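Local coordinates for beta-galactosidase (Trichoderma reesei, PDB 3OG2), which probably hydrolyses terminal non-reducing beta-D-galactose residues from beta-D-galactosides, as a glycoprotein of glycoside hydrolase family 35 built around a TIM-barrel domain, at residues Ile884-Leu895 against Tyr950-Trp961. Numbering follows the deposited sequence. Where two conformers were deposited one is given.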
ATOM      1  N   ILE A 884     -26.828  21.037   2.317  1.00  8.92           N
ATOM      2  CA  ILE A 884     -26.234  19.716   2.548  1.00  9.53           C
ATOM      3  C   ILE A 884     -27.360  18.775   2.923  1.00  9.67           C
ATOM      4  O   ILE A 884     -28.120  19.038   3.885  1.00 12.92           O
ATOM      5  CB  ILE A 884     -25.143  19.716   3.660  1.00 11.14           C
ATOM      6  CG1 ILE A 884     -24.118  20.821   3.438  1.00 13.50           C
ATOM      7  CG2 ILE A 884     -24.502  18.321   3.720  1.00 11.98           C
ATOM      8  CD1 ILE A 884     -23.026  20.896   4.474  1.00 12.86           C
ATOM      9  N   ALA A 885     -27.486  17.676   2.186  1.00  9.95           N
ATOM     10  CA  ALA A 885     -28.487  16.667   2.498  1.00 10.11           C
ATOM     11  C   ALA A 885     -27.819  15.321   2.697  1.00  9.45           C
ATOM     12  O   ALA A 885     -26.760  15.098   2.139  1.00 13.21           O
ATOM     13  CB  ALA A 885     -29.451  16.482   1.335  1.00 12.32           C
ATOM     14  N   PHE A 886     -28.409  14.450   3.477  1.00  9.55           N
ATOM     15  CA  PHE A 886     -27.856  13.119   3.608  1.00  9.83           C
ATOM     16  C   PHE A 886     -28.925  12.107   3.179  1.00  9.48           C
ATOM     17  O   PHE A 886     -30.088  12.258   3.553  1.00 10.77           O
ATOM     18  CB  PHE A 886     -27.424  12.880   5.072  1.00 10.07           C
ATOM     19  CG  PHE A 886     -26.950  11.453   5.284  1.00  9.51           C
ATOM     20  CD1 PHE A 886     -25.807  10.979   4.666  1.00 10.58           C
ATOM     21  CD2 PHE A 886     -27.656  10.595   6.123  1.00 10.46           C
ATOM     22  CE1 PHE A 886     -25.369   9.678   4.871  1.00 10.55           C
ATOM     23  CE2 PHE A 886     -27.237   9.277   6.307  1.00 11.25           C
ATOM     24  CZ  PHE A 886     -26.072   8.797   5.684  1.00 11.09           C
ATOM     25  N   TYR A 887     -28.487  11.130   2.428  1.00  9.31           N
ATOM     26  CA  TYR A 887     -29.332  10.105   1.846  1.00 10.17           C
ATOM     27  C   TYR A 887     -28.928   8.735   2.353  1.00  9.80           C
ATOM     28  O   TYR A 887     -27.741   8.403   2.359  1.00 11.08           O
ATOM     29  CB  TYR A 887     -29.207  10.127   0.338  1.00 10.52           C
ATOM     30  CG  TYR A 887     -29.633  11.449  -0.291  1.00 10.63           C
ATOM     31  CD1 TYR A 887     -28.733  12.474  -0.541  1.00 11.14           C
ATOM     32  CD2 TYR A 887     -30.978  11.631  -0.618  1.00 11.60           C
ATOM     33  CE1 TYR A 887     -29.170  13.650  -1.106  1.00 11.68           C
ATOM     34  CE2 TYR A 887     -31.413  12.810  -1.194  1.00 11.26           C
ATOM     35  CZ  TYR A 887     -30.501  13.828  -1.450  1.00 13.19           C
ATOM     36  OH  TYR A 887     -30.881  15.021  -2.013  1.00 14.22           O
ATOM     37  N   ALA A 888     -29.899   7.915   2.740  1.00 10.97           N
ATOM     38  CA  ALA A 888     -29.600   6.580   3.224  1.00 10.77           C
ATOM     39  C   ALA A 888     -30.511   5.556   2.535  1.00 11.37           C
ATOM     40  O   ALA A 888     -31.676   5.842   2.270  1.00 11.75           O
ATOM     41  CB  ALA A 888     -29.783   6.433   4.735  1.00 14.12           C
ATOM     42  N   ALA A 889     -29.966   4.356   2.310  1.00 11.69           N
ATOM     43  CA  ALA A 889     -30.803   3.303   1.700  1.00 11.52           C
ATOM     44  C   ALA A 889     -30.306   1.954   2.152  1.00 10.83           C
ATOM     45  O   ALA A 889     -29.095   1.786   2.377  1.00 12.16           O
ATOM     46  CB  ALA A 889     -30.820   3.395   0.183  1.00 13.35           C
ATOM     47  N   LYS A 890     -31.193   0.985   2.262  1.00 11.37           N
ATOM     48  CA  LYS A 890     -30.812  -0.370   2.505  1.00 11.55           C
ATOM     49  C   LYS A 890     -30.435  -1.031   1.175  1.00 13.21           C
ATOM     50  O   LYS A 890     -31.123  -0.918   0.176  1.00 15.64           O
ATOM     51  CB  LYS A 890     -32.013  -1.127   3.123  1.00 14.61           C
ATOM     52  CG  LYS A 890     -31.634  -2.545   3.532  1.00 17.84           C
ATOM     53  CD  LYS A 890     -32.879  -3.265   4.084  1.00 28.00           C
ATOM     54  CE  LYS A 890     -33.006  -3.160   5.579  1.00 40.14           C
ATOM     55  NZ  LYS A 890     -34.332  -3.714   6.034  1.00 70.66           N
ATOM     56  N   LEU A 891     -29.303  -1.737   1.193  1.00 12.00           N
ATOM     57  CA  LEU A 891     -28.796  -2.455   0.031  1.00 13.54           C
ATOM     58  C   LEU A 891     -28.653  -3.908   0.421  1.00 12.76           C
ATOM     59  O   LEU A 891     -27.668  -4.279   1.020  1.00 14.35           O
ATOM     60  CB  LEU A 891     -27.447  -1.864  -0.409  1.00 14.29           C
ATOM     61  CG  LEU A 891     -26.666  -2.636  -1.485  1.00 14.25           C
ATOM     62  CD1 LEU A 891     -27.421  -2.769  -2.783  1.00 16.23           C
ATOM     63  CD2 LEU A 891     -25.283  -1.960  -1.663  1.00 19.44           C
ATOM     64  N   PRO A 892     -29.615  -4.761   0.100  1.00 16.21           N
ATOM     65  CA  PRO A 892     -29.454  -6.190   0.343  1.00 15.40           C
ATOM     66  C   PRO A 892     -28.504  -6.771  -0.695  1.00 14.00           C
ATOM     67  O   PRO A 892     -28.619  -6.431  -1.863  1.00 17.45           O
ATOM     68  CB  PRO A 892     -30.858  -6.768   0.157  1.00 18.69           C
ATOM     69  CG  PRO A 892     -31.740  -5.592   0.075  1.00 26.97           C
ATOM     70  CD  PRO A 892     -30.921  -4.455  -0.499  1.00 20.67           C
ATOM     71  N   LEU A 893     -27.607  -7.638  -0.290  1.00 14.35           N
ATOM     72  CA  LEU A 893     -26.752  -8.344  -1.242  1.00 14.39           C
ATOM     73  C   LEU A 893     -26.868  -9.822  -0.990  1.00 13.43           C
ATOM     74  O   LEU A 893     -27.007 -10.229   0.173  1.00 16.98           O
ATOM     75  CB  LEU A 893     -25.271  -7.980  -1.051  1.00 13.83           C
ATOM     76  CG  LEU A 893     -24.911  -6.567  -1.499  1.00 13.80           C
ATOM     77  CD1 LEU A 893     -23.438  -6.286  -1.175  1.00 14.58           C
ATOM     78  CD2 LEU A 893     -25.225  -6.353  -2.973  1.00 16.35           C
ATOM     79  N   HIS A 894     -26.879 -10.674  -1.997  1.00 15.17           N
ATOM     80  CA  HIS A 894     -26.978 -12.125  -1.858  1.00 16.30           C
ATOM     81  C   HIS A 894     -26.073 -12.688  -2.955  1.00 15.23           C
ATOM     82  O   HIS A 894     -26.518 -13.079  -4.020  1.00 22.97           O
ATOM     83  CB  HIS A 894     -28.456 -12.574  -1.981  1.00 29.02           C
ATOM     84  CG  HIS A 894     -29.236 -12.016  -0.794  1.00 49.23           C
ATOM     85  ND1 HIS A 894     -30.001 -10.843  -0.852  1.00 63.31           N
ATOM     86  CD2 HIS A 894     -29.253 -12.357   0.518  1.00 57.61           C
ATOM     87  CE1 HIS A 894     -30.489 -10.542   0.314  1.00 73.47           C
ATOM     88  NE2 HIS A 894     -30.061 -11.463   1.162  1.00 71.60           N
ATOM     89  N   LEU A 895     -24.783 -12.633  -2.723  1.00 15.56           N
ATOM     90  CA  LEU A 895     -23.769 -13.036  -3.664  1.00 15.26           C
ATOM     91  C   LEU A 895     -23.035 -14.286  -3.180  1.00 14.01           C
ATOM     92  O   LEU A 895     -22.932 -14.494  -1.967  1.00 15.92           O
ATOM     93  CB  LEU A 895     -22.745 -11.868  -3.830  1.00 17.27           C
ATOM     94  CG  LEU A 895     -23.332 -10.620  -4.499  1.00 21.44           C
ATOM     95  CD1 LEU A 895     -22.344  -9.454  -4.369  1.00 24.21           C
ATOM     96  CD2 LEU A 895     -23.658 -10.869  -5.957  1.00 26.82           C
ATOM     97  N   TYR A 950     -22.118  -9.612   2.011  1.00 11.52           N
ATOM     98  CA  TYR A 950     -22.527 -10.142   0.726  1.00 12.39           C
ATOM     99  C   TYR A 950     -23.720 -11.067   0.835  1.00 12.74           C
ATOM    100  O   TYR A 950     -24.236 -11.551  -0.174  1.00 16.68           O
ATOM    101  CB  TYR A 950     -21.354 -10.917   0.060  1.00 13.01           C
ATOM    102  CG  TYR A 950     -20.376  -9.984  -0.630  1.00 11.77           C
ATOM    103  CD1 TYR A 950     -20.080  -8.695  -0.174  1.00 12.24           C
ATOM    104  CD2 TYR A 950     -19.699 -10.436  -1.760  1.00 13.12           C
ATOM    105  CE1 TYR A 950     -19.156  -7.902  -0.857  1.00 11.25           C
ATOM    106  CE2 TYR A 950     -18.794  -9.658  -2.457  1.00 13.72           C
ATOM    107  CZ  TYR A 950     -18.535  -8.382  -1.978  1.00 11.03           C
ATOM    108  OH  TYR A 950     -17.633  -7.627  -2.666  1.00 12.90           O
ATOM    109  N   ASN A 951     -24.213 -11.318   2.059  1.00 13.54           N
ATOM    110  CA  ASN A 951     -25.387 -12.213   2.229  1.00 15.36           C
ATOM    111  C   ASN A 951     -26.252 -11.635   3.316  1.00 15.71           C
ATOM    112  O   ASN A 951     -26.639 -12.208   4.326  1.00 22.33           O
ATOM    113  CB  ASN A 951     -24.897 -13.645   2.513  1.00 20.98           C
ATOM    114  CG  ASN A 951     -24.364 -14.271   1.227  1.00 27.08           C
ATOM    115  OD1 ASN A 951     -23.140 -14.433   1.005  1.00 27.81           O
ATOM    116  ND2 ASN A 951     -25.303 -14.646   0.329  1.00 29.46           N
ATOM    117  N   GLY A 952     -26.620 -10.367   3.141  1.00 14.75           N
ATOM    118  CA  GLY A 952     -27.434  -9.732   4.178  1.00 16.40           C
ATOM    119  C   GLY A 952     -27.683  -8.278   3.820  1.00 14.64           C
ATOM    120  O   GLY A 952     -27.407  -7.853   2.692  1.00 15.31           O
ATOM    121  N   ASP A 953     -28.253  -7.525   4.750  1.00 16.65           N
ATOM    122  CA  ASP A 953     -28.617  -6.137   4.573  1.00 15.54           C
ATOM    123  C   ASP A 953     -27.398  -5.267   4.806  1.00 15.70           C
ATOM    124  O   ASP A 953     -26.596  -5.486   5.720  1.00 24.39           O
ATOM    125  CB  ASP A 953     -29.709  -5.733   5.573  1.00 22.93           C
ATOM    126  CG  ASP A 953     -31.068  -6.282   5.193  1.00 39.25           C
ATOM    127  OD1 ASP A 953     -31.226  -6.704   4.015  1.00 29.74           O
ATOM    128  OD2 ASP A 953     -31.982  -6.302   6.030  1.00 35.41           O
ATOM    129  N   ASN A 954     -27.244  -4.288   3.971  1.00 12.79           N
ATOM    130  CA  ASN A 954     -26.242  -3.235   4.143  1.00 11.55           C
ATOM    131  C   ASN A 954     -26.978  -1.903   4.182  1.00 11.22           C
ATOM    132  O   ASN A 954     -28.097  -1.815   3.647  1.00 13.71           O
ATOM    133  CB  ASN A 954     -25.284  -3.243   2.957  1.00 11.89           C
ATOM    134  CG  ASN A 954     -24.538  -4.554   2.881  1.00 11.57           C
ATOM    135  OD1 ASN A 954     -23.522  -4.724   3.578  1.00 12.78           O
ATOM    136  ND2 ASN A 954     -25.029  -5.466   2.063  1.00 11.87           N
ATOM    137  N   TRP A 955     -26.347  -0.911   4.779  1.00 10.17           N
ATOM    138  CA  TRP A 955     -26.871   0.473   4.755  1.00 10.98           C
ATOM    139  C   TRP A 955     -25.856   1.305   4.010  1.00 10.55           C
ATOM    140  O   TRP A 955     -24.653   1.259   4.379  1.00 13.06           O
ATOM    141  CB  TRP A 955     -27.013   0.936   6.214  1.00 12.40           C
ATOM    142  CG  TRP A 955     -28.384   0.404   6.631  1.00 15.00           C
ATOM    143  CD1 TRP A 955     -28.584  -0.786   7.306  1.00 15.91           C
ATOM    144  CD2 TRP A 955     -29.657   1.000   6.365  1.00 15.51           C
ATOM    145  NE1 TRP A 955     -29.936  -0.926   7.480  1.00 19.53           N
ATOM    146  CE2 TRP A 955     -30.616   0.136   6.926  1.00 18.68           C
ATOM    147  CE3 TRP A 955     -30.111   2.164   5.730  1.00 17.09           C
ATOM    148  CZ2 TRP A 955     -31.995   0.417   6.862  1.00 22.46           C
ATOM    149  CZ3 TRP A 955     -31.482   2.453   5.662  1.00 18.98           C
ATOM    150  CH2 TRP A 955     -32.425   1.567   6.235  1.00 22.99           C
ATOM    151  N   ILE A 956     -26.293   2.020   2.992  0.50 11.09           N
ATOM    152  CA  ILE A 956     -25.457   2.882   2.171  0.50 11.32           C
ATOM    153  C   ILE A 956     -25.877   4.338   2.347  0.50 10.42           C
ATOM    154  O   ILE A 956     -27.066   4.657   2.317  0.50 11.93           O
ATOM    155  CB  ILE A 956     -25.527   2.508   0.681  0.50 13.79           C
ATOM    156  CG1 ILE A 956     -24.893   1.156   0.346  0.50 14.38           C
ATOM    157  CG2 ILE A 956     -24.923   3.610  -0.175  0.50 13.61           C
ATOM    158  CD1 ILE A 956     -23.435   1.052   0.737  0.50 13.29           C
ATOM    159  N   GLY A 957     -24.898   5.215   2.540  1.00  9.55           N
ATOM    160  CA  GLY A 957     -25.175   6.608   2.810  1.00  9.55           C
ATOM    161  C   GLY A 957     -24.454   7.471   1.823  1.00  9.03           C
ATOM    162  O   GLY A 957     -23.290   7.206   1.471  1.00 10.45           O
ATOM    163  N   VAL A 958     -25.104   8.539   1.372  1.00  8.81           N
ATOM    164  CA  VAL A 958     -24.469   9.523   0.524  1.00  9.07           C
ATOM    165  C   VAL A 958     -24.824  10.913   1.080  1.00  8.81           C
ATOM    166  O   VAL A 958     -25.993  11.300   1.107  1.00 10.21           O
ATOM    167  CB  VAL A 958     -24.945   9.402  -0.922  1.00 10.80           C
ATOM    168  CG1 VAL A 958     -24.306  10.483  -1.802  1.00 13.17           C
ATOM    169  CG2 VAL A 958     -24.676   8.023  -1.471  1.00 13.09           C
ATOM    170  N   ALA A 959     -23.795  11.672   1.487  1.00  8.91           N
ATOM    171  CA  ALA A 959     -23.968  13.084   1.829  1.00  8.92           C
ATOM    172  C   ALA A 959     -23.756  13.869   0.544  1.00  8.93           C
ATOM    173  O   ALA A 959     -22.859  13.552  -0.191  1.00 11.76           O
ATOM    174  CB  ALA A 959     -22.995  13.540   2.928  1.00 10.96           C
ATOM    175  N   LEU A 960     -24.596  14.878   0.358  1.00  8.76           N
ATOM    176  CA  LEU A 960     -24.522  15.732  -0.832  1.00  9.67           C
ATOM    177  C   LEU A 960     -24.439  17.171  -0.358  1.00  9.76           C
ATOM    178  O   LEU A 960     -25.409  17.667   0.230  1.00 10.91           O
ATOM    179  CB  LEU A 960     -25.777  15.490  -1.697  1.00 12.66           C
ATOM    180  CG  LEU A 960     -25.950  16.438  -2.883  1.00 13.31           C
ATOM    181  CD1 LEU A 960     -24.803  16.213  -3.846  1.00 14.77           C
ATOM    182  CD2 LEU A 960     -27.309  16.221  -3.525  1.00 15.80           C
ATOM    183  N   TRP A 961     -23.324  17.823  -0.642  1.00  9.81           N
ATOM    184  CA  TRP A 961     -23.090  19.213  -0.300  1.00  9.03           C
ATOM    185  C   TRP A 961     -23.063  19.961  -1.636  1.00  8.65           C
ATOM    186  O   TRP A 961     -22.065  19.858  -2.373  1.00 10.41           O
ATOM    187  CB  TRP A 961     -21.803  19.340   0.526  1.00  9.89           C
ATOM    188  CG  TRP A 961     -21.317  20.726   0.829  1.00  8.99           C
ATOM    189  CD1 TRP A 961     -21.842  21.974   0.581  1.00  9.63           C
ATOM    190  CD2 TRP A 961     -20.078  21.034   1.513  1.00  9.96           C
ATOM    191  NE1 TRP A 961     -21.033  22.985   1.048  1.00  9.56           N
ATOM    192  CE2 TRP A 961     -19.935  22.417   1.625  1.00 10.14           C
ATOM    193  CE3 TRP A 961     -19.087  20.184   2.030  1.00 12.23           C
ATOM    194  CZ2 TRP A 961     -18.827  23.030   2.240  1.00 11.29           C
ATOM    195  CZ3 TRP A 961     -17.989  20.762   2.638  1.00 13.85           C
ATOM    196  CH2 TRP A 961     -17.867  22.170   2.738  1.00 12.53           C
TER
HETATM  197  O   HOH W   1     -31.005  -9.521   3.418  1.00 65.00           O
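With CG of Lys890 set anti to the backbone N (chi1 -175°) and the chain bending at chi3 (-93°), this lysine first lays CB over one face of the Trp955 indole, 4.1 Å from the centroid of its six-membered ring, and then turns its end to Asp953. The salt bridge there is long, Lys890 NZ to Asp953 OD2 being 3.5 Å apart. The other carboxylate oxygen, Asp953 OD1, accepts from a water that is only weakly held by His894 NE2.

Along the strands, residues 884-891 and 954-961 run antiparallel, joined by paired backbone bonds from Ala885 with Leu960 to Ala889 with Ile956. Leu891 O accepts from both the backbone N and the side-chain ND2 of Asn954, the latter at 3.1 Å; OD1 of the same amide is held by Asp949 and Asn924.

Gly957 lets the Phe886 ring lie against the backbone, CZ 3.7 Å from Gly957 CA, and Phe847 stacks on that ring. At the far end Ile884 CD1 sits over the five-membered ring of Trp961, whose NE1 bonds Ser741.

These adjacent inner strands, within a second all-beta domain family region, are flanked by 663-666 and 917-923. Backbone bonds and buried packing, as of Leu891 on Ile956, hold them together; the long salt bridge, on the opposite face beside Trp955, probably adds little.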